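PDB 3OAJ: putative ring-cleaving dioxygenase MhqO from Bacillus subtilis subsp. subtilis, which probably cleaves the rings of aromatic compounds as an iron(II)-dependent extradiol dioxygenase, and so may contribute to their degradation. Local coordinates for residues 6-16 with 213-224; 26-34 with 140-151. All blocks are in the same frame, centred on the assembly; numbering follows the deposited sequence.

Contact 1: residues 6-16 with 213-224; sequences TMGIHHITAIV and AGTVHHIAWRAN. With ZN (zinc ion), chain C; SO4 (sulfate ion), chain D.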
# COMPACT_ATOMS: atom_id res chain seq x y z
N THR A 6 12.23 2.30 -11.23
CA THR A 6 11.58 1.37 -10.30
C THR A 6 10.55 0.49 -11.02
O THR A 6 9.84 0.96 -11.91
CB THR A 6 10.91 2.13 -9.14
OG1 THR A 6 10.31 1.20 -8.23
CG2 THR A 6 9.83 3.10 -9.64
N MET A 7 10.43 -0.76 -10.60
CA MET A 7 9.39 -1.64 -11.13
C MET A 7 7.97 -1.19 -10.79
O MET A 7 7.03 -1.46 -11.53
CB MET A 7 9.61 -3.07 -10.65
CG MET A 7 10.84 -3.72 -11.29
SD MET A 7 10.49 -4.14 -13.01
CE MET A 7 9.58 -5.65 -12.68
N GLY A 8 7.83 -0.45 -9.69
CA GLY A 8 6.49 -0.06 -9.25
C GLY A 8 6.38 0.01 -7.74
O GLY A 8 7.40 -0.02 -7.03
N ILE A 9 5.15 0.06 -7.26
CA ILE A 9 4.90 0.11 -5.82
C ILE A 9 5.37 -1.19 -5.14
O ILE A 9 5.15 -2.31 -5.65
CB ILE A 9 3.40 0.31 -5.56
CG1 ILE A 9 2.91 1.66 -6.13
CG2 ILE A 9 3.07 0.16 -4.06
CD1 ILE A 9 1.37 1.77 -6.23
N HIS A 10 6.06 -1.02 -4.01
CA HIS A 10 6.41 -2.11 -3.11
C HIS A 10 5.27 -2.31 -2.11
O HIS A 10 4.69 -3.38 -2.03
CB HIS A 10 7.75 -1.80 -2.40
CG HIS A 10 8.27 -2.91 -1.54
ND1 HIS A 10 7.75 -3.20 -0.30
CD2 HIS A 10 9.28 -3.79 -1.74
CE1 HIS A 10 8.40 -4.23 0.22
NE2 HIS A 10 9.35 -4.59 -0.62
N HIS A 11 4.95 -1.26 -1.34
CA HIS A 11 3.82 -1.32 -0.41
C HIS A 11 3.32 0.10 -0.18
O HIS A 11 3.98 1.07 -0.58
CB HIS A 11 4.22 -1.96 0.94
CG HIS A 11 5.26 -1.20 1.71
ND1 HIS A 11 6.61 -1.41 1.53
CD2 HIS A 11 5.14 -0.27 2.68
CE1 HIS A 11 7.29 -0.65 2.37
NE2 HIS A 11 6.42 0.07 3.08
N ILE A 12 2.14 0.21 0.41
CA ILE A 12 1.59 1.46 0.87
C ILE A 12 1.24 1.27 2.34
O ILE A 12 0.78 0.22 2.77
CB ILE A 12 0.31 1.80 0.04
CG1 ILE A 12 0.71 2.20 -1.39
CG2 ILE A 12 -0.52 2.89 0.68
CD1 ILE A 12 -0.43 2.16 -2.40
N THR A 13 1.43 2.33 3.12
CA THR A 13 1.25 2.27 4.56
C THR A 13 0.29 3.36 5.01
O THR A 13 0.42 4.53 4.63
CB THR A 13 2.60 2.39 5.28
OG1 THR A 13 3.39 1.25 4.93
CG2 THR A 13 2.44 2.50 6.83
N ALA A 14 -0.68 2.93 5.81
CA ALA A 14 -1.74 3.82 6.29
C ALA A 14 -1.97 3.71 7.78
O ALA A 14 -1.76 2.66 8.38
CB ALA A 14 -3.03 3.52 5.55
N ILE A 15 -2.41 4.82 8.38
CA ILE A 15 -2.84 4.82 9.77
C ILE A 15 -4.35 4.61 9.75
O ILE A 15 -5.07 5.28 8.99
CB ILE A 15 -2.47 6.13 10.49
CG1 ILE A 15 -0.94 6.29 10.53
CG2 ILE A 15 -3.04 6.12 11.90
CD1 ILE A 15 -0.44 7.59 11.19
N VAL A 16 -4.83 3.65 10.54
CA VAL A 16 -6.26 3.32 10.59
C VAL A 16 -6.73 3.13 12.04
O VAL A 16 -6.01 3.46 12.97
CB VAL A 16 -6.60 2.08 9.72
CG1 VAL A 16 -6.36 2.37 8.23
CG2 VAL A 16 -5.83 0.84 10.20
N ALA A 213 -5.39 9.22 11.36
CA ALA A 213 -6.11 8.02 10.94
C ALA A 213 -7.00 8.27 9.73
O ALA A 213 -7.54 9.36 9.57
CB ALA A 213 -6.91 7.44 12.10
N GLY A 214 -7.14 7.27 8.88
CA GLY A 214 -7.92 7.44 7.67
C GLY A 214 -7.17 8.18 6.58
O GLY A 214 -7.78 8.72 5.67
N THR A 215 -5.85 8.21 6.67
CA THR A 215 -5.02 8.76 5.60
C THR A 215 -3.87 7.81 5.30
O THR A 215 -3.45 7.03 6.16
CB THR A 215 -4.46 10.18 5.90
OG1 THR A 215 -3.48 10.12 6.94
CG2 THR A 215 -5.59 11.16 6.26
N VAL A 216 -3.38 7.87 4.06
CA VAL A 216 -2.19 7.11 3.68
C VAL A 216 -0.97 7.87 4.19
O VAL A 216 -0.82 9.06 3.93
CB VAL A 216 -2.10 6.92 2.16
CG1 VAL A 216 -0.79 6.23 1.79
CG2 VAL A 216 -3.31 6.12 1.67
N HIS A 217 -0.09 7.16 4.90
CA HIS A 217 1.10 7.76 5.52
C HIS A 217 2.23 7.94 4.50
O HIS A 217 2.88 8.98 4.45
CB HIS A 217 1.59 6.91 6.70
CG HIS A 217 2.74 7.52 7.44
ND1 HIS A 217 2.57 8.31 8.56
CD2 HIS A 217 4.07 7.49 7.20
CE1 HIS A 217 3.75 8.72 8.99
NE2 HIS A 217 4.68 8.24 8.18
N HIS A 218 2.46 6.90 3.69
CA HIS A 218 3.49 6.97 2.65
C HIS A 218 3.33 5.88 1.61
O HIS A 218 2.57 4.91 1.81
CB HIS A 218 4.89 6.94 3.27
CG HIS A 218 5.23 5.67 3.99
ND1 HIS A 218 5.04 5.52 5.35
CD2 HIS A 218 5.80 4.51 3.56
CE1 HIS A 218 5.47 4.33 5.72
NE2 HIS A 218 5.92 3.69 4.66
N ILE A 219 4.03 6.06 0.49
CA ILE A 219 4.06 5.08 -0.57
C ILE A 219 5.49 4.63 -0.83
O ILE A 219 6.38 5.46 -0.97
CB ILE A 219 3.34 5.63 -1.85
CG1 ILE A 219 3.36 4.58 -2.98
CG2 ILE A 219 3.93 6.97 -2.31
CD1 ILE A 219 2.28 4.80 -4.04
N ALA A 220 5.69 3.31 -0.88
CA ALA A 220 7.02 2.75 -1.12
C ALA A 220 7.13 2.18 -2.52
O ALA A 220 6.23 1.47 -3.02
CB ALA A 220 7.33 1.67 -0.09
N TRP A 221 8.25 2.52 -3.16
CA TRP A 221 8.62 2.03 -4.48
C TRP A 221 9.67 0.94 -4.35
O TRP A 221 10.47 0.95 -3.43
CB TRP A 221 9.15 3.20 -5.30
CG TRP A 221 8.17 4.35 -5.30
CD1 TRP A 221 8.20 5.43 -4.48
CD2 TRP A 221 7.01 4.50 -6.13
NE1 TRP A 221 7.13 6.24 -4.73
CE2 TRP A 221 6.39 5.70 -5.75
CE3 TRP A 221 6.45 3.74 -7.16
CZ2 TRP A 221 5.23 6.16 -6.36
CZ3 TRP A 221 5.28 4.20 -7.76
CH2 TRP A 221 4.71 5.42 -7.37
N ARG A 222 9.66 0.01 -5.28
CA ARG A 222 10.56 -1.15 -5.27
C ARG A 222 11.98 -0.85 -5.69
O ARG A 222 12.23 -0.10 -6.63
CB ARG A 222 10.01 -2.25 -6.18
CG ARG A 222 8.70 -2.83 -5.67
CD ARG A 222 8.00 -3.68 -6.69
NE ARG A 222 8.79 -4.85 -7.04
CZ ARG A 222 8.47 -5.70 -8.00
NH1 ARG A 222 7.36 -5.53 -8.70
NH2 ARG A 222 9.26 -6.73 -8.24
N ALA A 223 12.92 -1.48 -4.99
CA ALA A 223 14.29 -1.64 -5.48
C ALA A 223 14.53 -3.14 -5.55
O ALA A 223 14.00 -3.88 -4.73
CB ALA A 223 15.30 -0.95 -4.54
N ASN A 224 15.35 -3.57 -6.51
CA ASN A 224 15.59 -4.99 -6.73
C ASN A 224 16.28 -5.70 -5.56
O ASN A 224 15.99 -6.85 -5.27
CB ASN A 224 16.45 -5.22 -7.99
CG ASN A 224 15.80 -4.69 -9.27
OD1 ASN A 224 16.47 -4.07 -10.11
ND2 ASN A 224 14.52 -4.95 -9.43
ZN ZN C . 7.03 1.75 4.18
S SO4 D . 7.21 1.06 6.56
O1 SO4 D . 7.57 2.39 7.04
O2 SO4 D . 7.20 0.06 7.61
O3 SO4 D . 5.91 1.06 5.89
O4 SO4 D . 8.26 0.65 5.62
O HOH W 1 12.55 -1.82 -9.00
O HOH W 2 5.39 -3.31 -8.35
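Strands 9-16 and 215-223 run antiparallel, their axes 3.9 Å apart at closest, and two classic beta bulges interrupt the pairing: His10 and His11 both face Ala220, while His217 and His218 both face Thr13. At the second bulge Thr13 O accepts from two backbone donors, His217 N at 2.7 Å and His218 N at 3.3 Å. One histidine of each bulge, His11 or His218, turns to the face of the sheet that holds the metal. Both have CG wedged between the backbone N and the carbonyl carbon (chi1 63° and 64°), which brings each ring round to the zinc ion. His11 NE2 binds zinc at 2.1 Å and His218 NE2 at 2.3 Å, and the two rings meet rim to rim with planes at 80°. Each is backed by an aliphatic carbon of the opposite strand: Ala220 CB sits 3.5 Å from the centroid of the His11 ring and Thr13 CB 3.8 Å from that of the His218 ring, both over a face as CH-pi contacts. His11 ND1 donates in its own ring plane to His10 ND1 (2.8 Å), whose ring it meets at a tilt; with the zinc bond this holds the His11 ring's rotation. Ile12 packs on Val216 and Ile219 on the other face. Glu266 completes the protein ligands, and a sulfate ion, probably from the crystallisation liquor, binds zinc through O3 and O4 while Thr13 OG1 donates to its O3. Two histidines and a glutamate are the metal triad of extradiol dioxygenases, consistent with iron(II) as the natural ion and with sulfate occupying positions that substrate or oxygen could use.

Contact 2: residues 26-34 with 140-151; sequences YAGVLGLRL and WTFGEVTPDVAI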
# COMPACT_ATOMS: atom_id res chain seq x y z
N TYR A 26 -9.96 -5.97 5.33
CA TYR A 26 -8.91 -6.37 4.38
C TYR A 26 -8.81 -7.87 4.16
O TYR A 26 -8.63 -8.30 3.03
CB TYR A 26 -7.56 -5.67 4.70
CG TYR A 26 -7.67 -4.21 4.34
CD1 TYR A 26 -7.33 -3.76 3.05
CD2 TYR A 26 -8.15 -3.27 5.26
CE1 TYR A 26 -7.47 -2.45 2.69
CE2 TYR A 26 -8.31 -1.94 4.90
CZ TYR A 26 -7.95 -1.54 3.61
OH TYR A 26 -8.07 -0.23 3.24
N ALA A 27 -9.01 -8.65 5.23
CA ALA A 27 -9.10 -10.12 5.10
C ALA A 27 -10.53 -10.57 4.83
O ALA A 27 -10.79 -11.30 3.87
CB ALA A 27 -8.54 -10.82 6.35
N GLY A 28 -11.47 -10.15 5.68
CA GLY A 28 -12.87 -10.59 5.58
C GLY A 28 -13.57 -10.22 4.29
O GLY A 28 -14.19 -11.07 3.64
N VAL A 29 -13.49 -8.96 3.91
CA VAL A 29 -14.18 -8.49 2.70
C VAL A 29 -13.29 -8.64 1.45
O VAL A 29 -13.70 -9.25 0.46
CB VAL A 29 -14.70 -7.04 2.88
CG1 VAL A 29 -15.36 -6.53 1.60
CG2 VAL A 29 -15.71 -7.00 4.04
N LEU A 30 -12.07 -8.12 1.53
CA LEU A 30 -11.20 -8.07 0.35
C LEU A 30 -10.43 -9.37 0.12
O LEU A 30 -9.84 -9.54 -0.95
CB LEU A 30 -10.26 -6.86 0.37
CG LEU A 30 -10.95 -5.49 0.36
CD1 LEU A 30 -9.92 -4.41 0.19
CD2 LEU A 30 -11.98 -5.40 -0.75
N GLY A 31 -10.42 -10.25 1.11
CA GLY A 31 -9.81 -11.57 0.95
C GLY A 31 -8.29 -11.59 0.97
O GLY A 31 -7.71 -12.62 0.61
N LEU A 32 -7.65 -10.50 1.37
CA LEU A 32 -6.19 -10.45 1.41
C LEU A 32 -5.67 -11.27 2.58
O LEU A 32 -6.37 -11.45 3.59
CB LEU A 32 -5.67 -9.01 1.50
CG LEU A 32 -6.10 -8.02 0.41
CD1 LEU A 32 -5.40 -6.69 0.61
CD2 LEU A 32 -5.85 -8.58 -0.99
N ARG A 33 -4.46 -11.78 2.43
CA ARG A 33 -3.83 -12.57 3.47
C ARG A 33 -3.10 -11.64 4.42
O ARG A 33 -2.39 -10.74 3.97
CB ARG A 33 -2.84 -13.54 2.85
CG ARG A 33 -2.05 -14.31 3.89
CD ARG A 33 -1.12 -15.35 3.31
NE ARG A 33 -0.52 -16.13 4.40
CZ ARG A 33 0.34 -17.13 4.23
NH1 ARG A 33 0.73 -17.48 3.00
NH2 ARG A 33 0.81 -17.78 5.30
N LEU A 34 -3.28 -11.86 5.72
CA LEU A 34 -2.45 -11.21 6.72
C LEU A 34 -1.13 -11.96 6.71
O LEU A 34 -1.05 -13.08 7.22
CB LEU A 34 -3.10 -11.27 8.11
CG LEU A 34 -2.28 -10.64 9.24
CD1 LEU A 34 -2.03 -9.16 9.00
CD2 LEU A 34 -2.93 -10.85 10.61
N TRP A 140 -4.65 -17.00 -2.88
CA TRP A 140 -5.18 -17.05 -1.51
C TRP A 140 -6.70 -17.13 -1.55
O TRP A 140 -7.39 -16.16 -1.90
CB TRP A 140 -4.73 -15.84 -0.71
CG TRP A 140 -4.99 -15.97 0.78
CD1 TRP A 140 -5.87 -15.23 1.54
CD2 TRP A 140 -4.32 -16.85 1.69
NE1 TRP A 140 -5.79 -15.61 2.86
CE2 TRP A 140 -4.85 -16.61 2.98
CE3 TRP A 140 -3.31 -17.82 1.55
CZ2 TRP A 140 -4.42 -17.31 4.12
CZ3 TRP A 140 -2.89 -18.53 2.68
CH2 TRP A 140 -3.44 -18.25 3.95
N THR A 141 -7.21 -18.29 -1.19
CA THR A 141 -8.66 -18.51 -1.11
C THR A 141 -9.13 -18.21 0.31
O THR A 141 -8.59 -18.75 1.28
CB THR A 141 -9.05 -19.94 -1.56
OG1 THR A 141 -8.69 -20.12 -2.94
CG2 THR A 141 -10.54 -20.16 -1.41
N PHE A 142 -10.12 -17.33 0.43
CA PHE A 142 -10.62 -16.92 1.73
C PHE A 142 -12.09 -16.57 1.59
O PHE A 142 -12.44 -15.63 0.86
CB PHE A 142 -9.82 -15.74 2.28
CG PHE A 142 -9.99 -15.51 3.76
CD1 PHE A 142 -9.34 -16.31 4.69
CD2 PHE A 142 -10.78 -14.45 4.23
CE1 PHE A 142 -9.48 -16.09 6.06
CE2 PHE A 142 -10.93 -14.22 5.60
CZ PHE A 142 -10.28 -15.04 6.52
N GLY A 143 -12.94 -17.33 2.26
CA GLY A 143 -14.38 -17.20 2.07
C GLY A 143 -14.75 -17.54 0.64
O GLY A 143 -14.32 -18.56 0.10
N GLU A 144 -15.54 -16.67 0.01
CA GLU A 144 -15.96 -16.85 -1.38
C GLU A 144 -14.92 -16.32 -2.38
O GLU A 144 -15.10 -16.44 -3.59
CB GLU A 144 -17.31 -16.16 -1.63
CG GLU A 144 -18.52 -16.89 -1.01
CD GLU A 144 -19.85 -16.20 -1.30
OE1 GLU A 144 -19.93 -15.39 -2.25
OE2 GLU A 144 -20.83 -16.49 -0.57
N VAL A 145 -13.83 -15.74 -1.88
CA VAL A 145 -12.83 -15.15 -2.78
C VAL A 145 -11.91 -16.25 -3.32
O VAL A 145 -11.19 -16.89 -2.55
CB VAL A 145 -12.02 -14.00 -2.11
CG1 VAL A 145 -11.09 -13.31 -3.12
CG2 VAL A 145 -12.96 -12.97 -1.50
N THR A 146 -11.94 -16.45 -4.63
CA THR A 146 -11.23 -17.52 -5.32
C THR A 146 -10.30 -16.91 -6.39
O THR A 146 -10.45 -15.76 -6.75
CB THR A 146 -12.23 -18.50 -5.98
OG1 THR A 146 -13.17 -17.75 -6.74
CG2 THR A 146 -13.02 -19.28 -4.93
N PRO A 147 -9.32 -17.69 -6.89
CA PRO A 147 -8.29 -17.10 -7.75
C PRO A 147 -8.81 -16.41 -9.01
O PRO A 147 -8.15 -15.50 -9.54
CB PRO A 147 -7.38 -18.29 -8.09
CG PRO A 147 -7.57 -19.22 -6.95
CD PRO A 147 -9.02 -19.10 -6.56
N ASP A 148 -9.99 -16.80 -9.48
CA ASP A 148 -10.56 -16.24 -10.69
C ASP A 148 -11.08 -14.82 -10.48
O ASP A 148 -11.29 -14.09 -11.45
CB ASP A 148 -11.63 -17.18 -11.30
CG ASP A 148 -12.79 -17.45 -10.35
OD1 ASP A 148 -12.64 -17.23 -9.14
OD2 ASP A 148 -13.86 -17.90 -10.81
N VAL A 149 -11.23 -14.43 -9.22
CA VAL A 149 -11.71 -13.09 -8.85
C VAL A 149 -10.82 -12.33 -7.86
O VAL A 149 -11.01 -11.13 -7.68
CB VAL A 149 -13.18 -13.11 -8.28
CG1 VAL A 149 -14.17 -13.60 -9.33
CG2 VAL A 149 -13.29 -13.95 -7.01
N ALA A 150 -9.85 -13.00 -7.24
CA ALA A 150 -9.10 -12.39 -6.13
C ALA A 150 -8.29 -11.18 -6.58
O ALA A 150 -7.81 -11.12 -7.73
CB ALA A 150 -8.19 -13.42 -5.50
N ILE A 151 -8.15 -10.22 -5.67
CA ILE A 151 -7.28 -9.07 -5.88
C ILE A 151 -5.85 -9.54 -6.08
O ILE A 151 -5.27 -10.22 -5.22
CB ILE A 151 -7.41 -8.07 -4.70
CG1 ILE A 151 -8.82 -7.47 -4.71
CG2 ILE A 151 -6.31 -7.00 -4.77
CD1 ILE A 151 -9.18 -6.75 -3.43
O HOH W 3 -8.55 -10.97 -2.93
O HOH W 4 -7.63 -13.46 -1.88
O HOH W 5 -7.38 -13.76 4.60
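Trp140 lies flat against the extended side chain of Arg33, a stack that dominates one end of this contact between the helix end and strand start of 26-34 and the 140-151 loop. Arg33 CB stands 3.5 Å from the centroid of the indole's five-membered ring, almost on its normal. With CG anti to the backbone N (chi1 175°) and every later torsion extended, CG and CD pass over the six-membered ring and the guanidinium lies nearly parallel to it (8°), offset beyond the CZ3-CH2 edge; Glu54 O and Gln280 O take NH1 and NH2. At the indole edge, Gly31 O lies in plane, 3.3 Å from Trp140 CD1. Phe142 CD2 comes close to Ala27 O, at 3.2 Å, whereas Ile151 rests on Leu30 and Leu32 in ordinary van der Waals contact. No direct hydrogen bond crosses: two waters link backbone to backbone, and a third joins Leu32 O to the indole NE1, over the centre of the Phe142 ring. Gly143 and Glu144, at the exposed tip of a type II' turn, stay clear of 26-34. The loop thus closes over the end of helix 19-29 and the start of strand 33-39, with helix 92-101 against Leu30 and Val145, and strand 79-87 against Ile151.

How the contacts relate
The two contacts illustrate how a metal site and a distant packing contact can share one sheet while remaining separate. Contact 1 pairs strands from the two VOC-type units at the middle of an eight-stranded sheet, its centre about 4 Å from the centre of the chain; the centre of contact 2 lies about 16 Å from that of the chain, at one outermost strand, 33-39. The centres of contacts 1 and 2 are about 21 Å apart and the nearest atoms of contacts 1 and 2 about 6 Å, without touching. Strand 9-16 is followed by helix 19-29, so the chain passes from one contact to the other, and contact 2 is nested within the loop that contact 1 closes. Leu32 remains about 11 Å from metal-binding His11, between side chains.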